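HTH-type transcriptional activator AmpR (Pseudomonas aeruginosa PAO1, PDB 5MMH) activates transcription of the beta-lactamase gene ampC by binding its promoter, with an effector domain that recognises cell-wall muropeptides. Local coordinates at residues Thr73-Val85 and Arg200-Arg214. Residues are numbered along the deposited sequence; the frame is centred on the assembly and turned at random.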
ATOM      1  N   THR A  73       0.764 -16.945  18.664  1.00 20.14           N
ATOM      2  CA  THR A  73       0.469 -17.312  17.294  1.00 28.39           C
ATOM      3  C   THR A  73       1.088 -18.667  16.967  1.00 25.80           C
ATOM      4  O   THR A  73       2.169 -18.996  17.463  1.00 28.69           O
ATOM      5  CB  THR A  73       1.010 -16.217  16.363  1.00 29.35           C
ATOM      6  OG1 THR A  73       0.433 -14.959  16.738  1.00 32.81           O
ATOM      7  CG2 THR A  73       0.701 -16.514  14.943  1.00 29.12           C
ATOM      8  N   GLU A  74       0.371 -19.460  16.166  1.00 24.81           N
ATOM      9  CA  GLU A  74       0.927 -20.596  15.436  1.00 25.46           C
ATOM     10  C   GLU A  74       1.142 -20.174  13.983  1.00 23.42           C
ATOM     11  O   GLU A  74       0.188 -19.785  13.308  1.00 21.79           O
ATOM     12  CB  GLU A  74      -0.019 -21.797  15.519  1.00 27.30           C
ATOM     13  CG  GLU A  74       0.184 -22.900  14.466  1.00 40.59           C
ATOM     14  CD  GLU A  74       1.387 -23.829  14.725  1.00 54.65           C
ATOM     15  OE1 GLU A  74       1.362 -24.967  14.198  1.00 52.43           O
ATOM     16  OE2 GLU A  74       2.348 -23.434  15.431  1.00 49.31           O
ATOM     17  N   ALA A  75       2.382 -20.252  13.496  1.00 24.33           N
ATOM     18  CA  ALA A  75       2.716 -19.814  12.143  1.00 22.42           C
ATOM     19  C   ALA A  75       3.324 -20.946  11.316  1.00 26.56           C
ATOM     20  O   ALA A  75       4.300 -21.572  11.736  1.00 19.04           O
ATOM     21  CB  ALA A  75       3.677 -18.632  12.182  1.00 18.43           C
ATOM     22  N   LEU A  76       2.757 -21.172  10.127  1.00 20.40           N
ATOM     23  CA  LEU A  76       3.226 -22.152   9.154  1.00 24.19           C
ATOM     24  C   LEU A  76       3.948 -21.443   8.017  1.00 20.53           C
ATOM     25  O   LEU A  76       3.369 -20.566   7.364  1.00 15.07           O
ATOM     26  CB  LEU A  76       2.066 -22.961   8.568  1.00 17.41           C
ATOM     27  CG  LEU A  76       1.488 -24.195   9.257  1.00 33.51           C
ATOM     28  CD1 LEU A  76       1.683 -24.162  10.772  1.00 33.88           C
ATOM     29  CD2 LEU A  76       0.005 -24.347   8.896  1.00 24.44           C
ATOM     30  N   ALA A  77       5.184 -21.846   7.750  1.00 15.29           N
ATOM     31  CA  ALA A  77       5.947 -21.202   6.688  1.00 16.97           C
ATOM     32  C   ALA A  77       5.346 -21.489   5.319  1.00 18.93           C
ATOM     33  O   ALA A  77       4.904 -22.606   5.038  1.00 19.16           O
ATOM     34  CB  ALA A  77       7.388 -21.670   6.713  1.00 23.64           C
ATOM     35  N   LEU A  78       5.316 -20.466   4.465  1.00 12.17           N
ATOM     36  CA  LEU A  78       4.919 -20.644   3.068  1.00 15.30           C
ATOM     37  C   LEU A  78       6.133 -20.699   2.147  1.00 16.23           C
ATOM     38  O   LEU A  78       6.393 -21.748   1.548  1.00 17.00           O
ATOM     39  CB  LEU A  78       3.938 -19.534   2.644  1.00 19.38           C
ATOM     40  CG  LEU A  78       2.694 -19.458   3.545  1.00 17.66           C
ATOM     41  CD1 LEU A  78       1.879 -18.165   3.370  1.00 13.89           C
ATOM     42  CD2 LEU A  78       1.825 -20.687   3.313  1.00 13.15           C
ATOM     43  N   PHE A  79       6.907 -19.611   2.062  1.00 10.72           N
ATOM     44  CA  PHE A  79       8.110 -19.552   1.241  1.00 13.07           C
ATOM     45  C   PHE A  79       8.895 -18.291   1.596  1.00 17.91           C
ATOM     46  O   PHE A  79       8.327 -17.315   2.097  1.00 16.88           O
ATOM     47  CB  PHE A  79       7.778 -19.600  -0.270  1.00 10.02           C
ATOM     48  CG  PHE A  79       6.723 -18.578  -0.736  1.00 16.80           C
ATOM     49  CD1 PHE A  79       7.084 -17.289  -1.078  1.00 16.28           C
ATOM     50  CD2 PHE A  79       5.392 -18.941  -0.889  1.00 11.97           C
ATOM     51  CE1 PHE A  79       6.129 -16.354  -1.524  1.00 20.48           C
ATOM     52  CE2 PHE A  79       4.431 -18.024  -1.336  1.00 17.68           C
ATOM     53  CZ  PHE A  79       4.795 -16.727  -1.651  1.00 16.79           C
ATOM     54  N   GLU A  80      10.207 -18.340   1.350  1.00 14.69           N
ATOM     55  CA  GLU A  80      11.105 -17.198   1.523  1.00 24.65           C
ATOM     56  C   GLU A  80      10.774 -16.075   0.545  1.00 21.13           C
ATOM     57  O   GLU A  80      10.330 -16.305  -0.584  1.00 19.81           O
ATOM     58  CB  GLU A  80      12.572 -17.596   1.276  1.00 27.14           C
ATOM     59  CG  GLU A  80      13.268 -18.431   2.326  1.00 40.82           C
ATOM     60  CD  GLU A  80      14.694 -18.837   1.908  1.00 52.55           C
ATOM     61  OE1 GLU A  80      15.576 -17.951   1.879  1.00 53.71           O
ATOM     62  OE2 GLU A  80      14.933 -20.033   1.595  1.00 49.66           O
ATOM     63  N   ALA A  81      11.046 -14.844   0.960  1.00 20.04           N
ATOM     64  CA  ALA A  81      10.943 -13.692   0.061  1.00 21.34           C
ATOM     65  C   ALA A  81      12.235 -12.900   0.177  1.00 17.43           C
ATOM     66  O   ALA A  81      12.304 -11.915   0.924  1.00 25.26           O
ATOM     67  CB  ALA A  81       9.721 -12.829   0.376  1.00 25.10           C
ATOM     68  N   PRO A  82      13.281 -13.305  -0.546  1.00 21.41           N
ATOM     69  CA  PRO A  82      14.534 -12.555  -0.492  1.00 23.94           C
ATOM     70  C   PRO A  82      14.338 -11.170  -1.071  1.00 20.79           C
ATOM     71  O   PRO A  82      13.536 -10.958  -1.984  1.00 25.57           O
ATOM     72  CB  PRO A  82      15.496 -13.381  -1.357  1.00 20.08           C
ATOM     73  CG  PRO A  82      14.802 -14.682  -1.588  1.00 30.91           C
ATOM     74  CD  PRO A  82      13.347 -14.398  -1.528  1.00 24.34           C
ATOM     75  N   LEU A  83      15.094 -10.231  -0.532  1.00 22.53           N
ATOM     76  CA  LEU A  83      15.007  -8.828  -0.903  1.00 21.83           C
ATOM     77  C   LEU A  83      16.076  -8.486  -1.936  1.00 25.64           C
ATOM     78  O   LEU A  83      17.226  -8.924  -1.821  1.00 23.54           O
ATOM     79  CB  LEU A  83      15.185  -7.942   0.330  1.00 16.51           C
ATOM     80  CG  LEU A  83      14.147  -8.078   1.438  1.00 24.14           C
ATOM     81  CD1 LEU A  83      14.372  -7.030   2.517  1.00 17.90           C
ATOM     82  CD2 LEU A  83      12.750  -7.949   0.858  1.00 18.23           C
ATOM     83  N   THR A  84      15.699  -7.688  -2.934  1.00 28.15           N
ATOM     84  CA  THR A  84      16.656  -7.201  -3.915  1.00 26.42           C
ATOM     85  C   THR A  84      16.371  -5.736  -4.231  1.00 28.07           C
ATOM     86  O   THR A  84      15.303  -5.204  -3.921  1.00 21.29           O
ATOM     87  CB  THR A  84      16.620  -8.050  -5.196  1.00 29.27           C
ATOM     88  OG1 THR A  84      17.881  -7.946  -5.857  1.00 33.16           O
ATOM     89  CG2 THR A  84      15.500  -7.591  -6.144  1.00 23.19           C
ATOM     90  N   VAL A  85      17.344  -5.094  -4.873  1.00 31.95           N
ATOM     91  CA  VAL A  85      17.213  -3.706  -5.304  1.00 23.88           C
ATOM     92  C   VAL A  85      16.316  -3.635  -6.533  1.00 29.43           C
ATOM     93  O   VAL A  85      16.531  -4.359  -7.513  1.00 29.40           O
ATOM     94  CB  VAL A  85      18.594  -3.102  -5.593  1.00 24.54           C
ATOM     95  CG1 VAL A  85      18.451  -1.840  -6.396  1.00 33.21           C
ATOM     96  CG2 VAL A  85      19.346  -2.826  -4.292  1.00 21.46           C
ATOM     97  N   ARG A 200      -6.057 -23.981   4.161  1.00 17.53           N
ATOM     98  CA  ARG A 200      -4.654 -24.270   4.457  1.00 21.37           C
ATOM     99  C   ARG A 200      -4.069 -25.304   3.487  1.00 19.27           C
ATOM    100  O   ARG A 200      -2.948 -25.138   2.985  1.00 17.85           O
ATOM    101  CB  ARG A 200      -4.560 -24.733   5.911  1.00 22.19           C
ATOM    102  CG  ARG A 200      -3.247 -25.288   6.397  1.00 26.84           C
ATOM    103  CD  ARG A 200      -3.521 -26.112   7.663  1.00 25.40           C
ATOM    104  NE  ARG A 200      -2.436 -27.038   7.952  1.00 43.59           N
ATOM    105  CZ  ARG A 200      -1.829 -27.156   9.132  1.00 54.87           C
ATOM    106  NH1 ARG A 200      -0.835 -28.034   9.285  1.00 47.38           N
ATOM    107  NH2 ARG A 200      -2.217 -26.405  10.160  1.00 53.25           N
ATOM    108  N   GLY A 201      -4.822 -26.357   3.184  1.00 15.57           N
ATOM    109  CA  GLY A 201      -4.307 -27.367   2.275  1.00 16.99           C
ATOM    110  C   GLY A 201      -4.033 -26.805   0.893  1.00 18.24           C
ATOM    111  O   GLY A 201      -2.951 -26.993   0.330  1.00 14.50           O
ATOM    112  N   TRP A 202      -5.001 -26.070   0.346  1.00 16.01           N
ATOM    113  CA  TRP A 202      -4.811 -25.438  -0.954  1.00 17.14           C
ATOM    114  C   TRP A 202      -3.665 -24.431  -0.929  1.00 19.58           C
ATOM    115  O   TRP A 202      -2.879 -24.347  -1.883  1.00 17.68           O
ATOM    116  CB  TRP A 202      -6.110 -24.764  -1.395  1.00 17.77           C
ATOM    117  CG  TRP A 202      -5.939 -23.932  -2.609  1.00 24.86           C
ATOM    118  CD1 TRP A 202      -6.061 -24.342  -3.903  1.00 21.60           C
ATOM    119  CD2 TRP A 202      -5.615 -22.543  -2.656  1.00 19.65           C
ATOM    120  NE1 TRP A 202      -5.814 -23.307  -4.745  1.00 19.91           N
ATOM    121  CE2 TRP A 202      -5.538 -22.186  -4.010  1.00 20.61           C
ATOM    122  CE3 TRP A 202      -5.363 -21.570  -1.681  1.00 14.78           C
ATOM    123  CZ2 TRP A 202      -5.246 -20.887  -4.426  1.00 25.45           C
ATOM    124  CZ3 TRP A 202      -5.072 -20.287  -2.089  1.00 18.26           C
ATOM    125  CH2 TRP A 202      -5.024 -19.951  -3.451  1.00 22.69           C
ATOM    126  N   LEU A 203      -3.544 -23.656   0.151  1.00 15.01           N
ATOM    127  CA  LEU A 203      -2.505 -22.626   0.169  1.00 13.17           C
ATOM    128  C   LEU A 203      -1.113 -23.238   0.267  1.00 15.52           C
ATOM    129  O   LEU A 203      -0.157 -22.718  -0.329  1.00 10.79           O
ATOM    130  CB  LEU A 203      -2.734 -21.653   1.320  1.00 14.47           C
ATOM    131  CG  LEU A 203      -1.708 -20.535   1.505  1.00 11.07           C
ATOM    132  CD1 LEU A 203      -1.778 -19.525   0.365  1.00 17.31           C
ATOM    133  CD2 LEU A 203      -1.947 -19.875   2.850  1.00 11.39           C
ATOM    134  N   LEU A 204      -0.978 -24.337   1.019  1.00 15.06           N
ATOM    135  CA  LEU A 204       0.315 -25.021   1.120  1.00 18.65           C
ATOM    136  C   LEU A 204       0.729 -25.639  -0.211  1.00 13.49           C
ATOM    137  O   LEU A 204       1.907 -25.597  -0.575  1.00 18.48           O
ATOM    138  CB  LEU A 204       0.261 -26.090   2.208  1.00 11.46           C
ATOM    139  CG  LEU A 204       0.242 -25.496   3.618  1.00 20.36           C
ATOM    140  CD1 LEU A 204       0.113 -26.585   4.687  1.00 21.93           C
ATOM    141  CD2 LEU A 204       1.494 -24.660   3.861  1.00 16.50           C
ATOM    142  N   GLU A 205      -0.213 -26.241  -0.932  1.00 17.55           N
ATOM    143  CA  GLU A 205       0.080 -26.735  -2.277  1.00 20.35           C
ATOM    144  C   GLU A 205       0.613 -25.615  -3.168  1.00 19.06           C
ATOM    145  O   GLU A 205       1.671 -25.746  -3.792  1.00 17.68           O
ATOM    146  CB  GLU A 205      -1.177 -27.341  -2.881  1.00 22.37           C
ATOM    147  CG  GLU A 205      -0.985 -27.942  -4.254  1.00 30.33           C
ATOM    148  CD  GLU A 205      -2.255 -28.609  -4.746  1.00 48.24           C
ATOM    149  OE1 GLU A 205      -2.822 -28.151  -5.766  1.00 54.27           O
ATOM    150  OE2 GLU A 205      -2.700 -29.578  -4.086  1.00 53.02           O
ATOM    151  N   MET A 206      -0.115 -24.499  -3.237  1.00 15.94           N
ATOM    152  CA  MET A 206       0.337 -23.368  -4.043  1.00 16.23           C
ATOM    153  C   MET A 206       1.680 -22.836  -3.554  1.00 11.89           C
ATOM    154  O   MET A 206       2.524 -22.436  -4.354  1.00 16.06           O
ATOM    155  CB  MET A 206      -0.705 -22.241  -4.024  1.00 15.59           C
ATOM    156  CG  MET A 206      -2.062 -22.578  -4.644  1.00 15.08           C
ATOM    157  SD  MET A 206      -2.072 -23.171  -6.358  1.00 37.32           S
ATOM    158  CE  MET A 206      -1.490 -21.784  -7.284  1.00 24.43           C
ATOM    159  N   ALA A 207       1.898 -22.808  -2.243  1.00 14.10           N
ATOM    160  CA  ALA A 207       3.174 -22.308  -1.754  1.00 14.03           C
ATOM    161  C   ALA A 207       4.317 -23.230  -2.169  1.00 14.58           C
ATOM    162  O   ALA A 207       5.400 -22.753  -2.529  1.00 15.43           O
ATOM    163  CB  ALA A 207       3.124 -22.137  -0.238  1.00  9.49           C
ATOM    164  N   ALA A 208       4.085 -24.552  -2.156  1.00 12.84           N
ATOM    165  CA  ALA A 208       5.142 -25.489  -2.521  1.00 14.95           C
ATOM    166  C   ALA A 208       5.566 -25.301  -3.968  1.00 13.57           C
ATOM    167  O   ALA A 208       6.750 -25.403  -4.286  1.00 11.90           O
ATOM    168  CB  ALA A 208       4.686 -26.931  -2.276  1.00 12.06           C
ATOM    169  N   VAL A 209       4.614 -25.012  -4.861  1.00 16.67           N
ATOM    170  CA  VAL A 209       4.964 -24.730  -6.253  1.00 11.51           C
ATOM    171  C   VAL A 209       5.808 -23.466  -6.346  1.00 16.63           C
ATOM    172  O   VAL A 209       6.670 -23.340  -7.223  1.00 17.31           O
ATOM    173  CB  VAL A 209       3.678 -24.622  -7.106  1.00 19.14           C
ATOM    174  CG1 VAL A 209       3.993 -24.068  -8.510  1.00 15.42           C
ATOM    175  CG2 VAL A 209       2.967 -25.983  -7.178  1.00 16.03           C
ATOM    176  N   GLU A 210       5.588 -22.505  -5.447  1.00 14.77           N
ATOM    177  CA  GLU A 210       6.356 -21.270  -5.536  1.00 14.88           C
ATOM    178  C   GLU A 210       7.778 -21.502  -5.031  1.00 18.93           C
ATOM    179  O   GLU A 210       8.752 -21.122  -5.690  1.00 15.22           O
ATOM    180  CB  GLU A 210       5.638 -20.146  -4.765  1.00 15.67           C
ATOM    181  CG  GLU A 210       6.401 -18.806  -4.641  1.00 20.05           C
ATOM    182  CD  GLU A 210       6.469 -17.960  -5.942  1.00 22.57           C
ATOM    183  OE1 GLU A 210       7.331 -17.054  -6.008  1.00 26.59           O
ATOM    184  OE2 GLU A 210       5.680 -18.180  -6.888  1.00 21.80           O
ATOM    185  N   ALA A 211       7.921 -22.163  -3.876  1.00 15.83           N
ATOM    186  CA  ALA A 211       9.260 -22.417  -3.356  1.00 11.84           C
ATOM    187  C   ALA A 211      10.045 -23.280  -4.323  1.00 15.74           C
ATOM    188  O   ALA A 211      11.229 -23.038  -4.564  1.00 19.23           O
ATOM    189  CB  ALA A 211       9.183 -23.082  -1.979  1.00 13.81           C
ATOM    190  N   ARG A 212       9.387 -24.291  -4.889  1.00 17.97           N
ATOM    191  CA  ARG A 212      10.000 -25.168  -5.884  1.00 17.64           C
ATOM    192  C   ARG A 212      10.458 -24.377  -7.104  1.00 23.52           C
ATOM    193  O   ARG A 212      11.555 -24.602  -7.630  1.00 24.62           O
ATOM    194  CB  ARG A 212       8.961 -26.222  -6.265  1.00 23.38           C
ATOM    195  CG  ARG A 212       9.372 -27.467  -6.943  1.00 26.62           C
ATOM    196  CD  ARG A 212       8.126 -28.365  -7.010  1.00 25.12           C
ATOM    197  NE  ARG A 212       7.801 -28.902  -5.689  1.00 25.64           N
ATOM    198  CZ  ARG A 212       6.570 -29.071  -5.194  1.00 24.51           C
ATOM    199  NH1 ARG A 212       5.486 -28.717  -5.894  1.00 17.11           N
ATOM    200  NH2 ARG A 212       6.435 -29.597  -3.977  1.00 17.72           N
ATOM    201  N   GLY A 213       9.637 -23.411  -7.542  1.00 22.85           N
ATOM    202  CA  GLY A 213       9.962 -22.626  -8.718  1.00 20.27           C
ATOM    203  C   GLY A 213      11.247 -21.828  -8.592  1.00 27.44           C
ATOM    204  O   GLY A 213      11.943 -21.608  -9.592  1.00 32.35           O
ATOM    205  N   ARG A 214      11.600 -21.406  -7.377  1.00 22.98           N
ATOM    206  CA  ARG A 214      12.770 -20.543  -7.242  1.00 27.32           C
ATOM    207  C   ARG A 214      14.092 -21.288  -7.229  1.00 31.32           C
ATOM    208  O   ARG A 214      15.127 -20.679  -7.521  1.00 37.77           O
ATOM    209  CB  ARG A 214      12.641 -19.671  -5.995  1.00 31.38           C
ATOM    210  CG  ARG A 214      11.566 -18.670  -6.253  1.00 30.96           C
ATOM    211  CD  ARG A 214      11.628 -17.468  -5.423  1.00 35.42           C
ATOM    212  NE  ARG A 214      10.256 -17.054  -5.143  1.00 31.14           N
ATOM    213  CZ  ARG A 214       9.807 -16.703  -3.948  1.00 33.28           C
ATOM    214  NH1 ARG A 214      10.648 -16.689  -2.923  1.00 38.55           N
ATOM    215  NH2 ARG A 214       8.541 -16.355  -3.800  1.00 36.28           N
TER
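Phe79 lies against Ala207, Glu210, Ala211 and Arg214 of the helix. With chi1 at 51°, CG is tucked between the two backbone branches, directing the ring at the helix. CG of Glu210 stands over the centre of one ring face, 3.7 Å from the Phe79 centroid, a CH-pi contact. CB of Ala207 meets the ring at its edge, 4.0 Å from Phe79 CD2. A bend at chi2 (74°) turns the Glu210 carboxylate so that OE1 accepts a hydrogen bond from NH2 of Arg214 at 2.6 Å, within a salt bridge, through the anti lone pair and near the guanidinium plane. That plane is nearly perpendicular to the Phe79 ring. NH1 of Arg214 points at the backbone O of Glu80, but the modelled bond is too short, hence doubtful. Leu78 CD2 reaches Leu203 CD2 (3.9 Å) and Leu204 CD2. Leu76 sets CD2 over the middle of one face of the Arg200 guanidinium, 3.4 Å from Arg200 CZ. Segments 73-80 and 200-214 run in similar directions, axes 31° apart, in the LysR-type effector-binding domain. Strand 73-86 pairs with strand 181-187. Phe22 and Trp26 of helix 20-37 meet Phe79, and Ile63 of strand 61-66 touches Leu78 and Leu203.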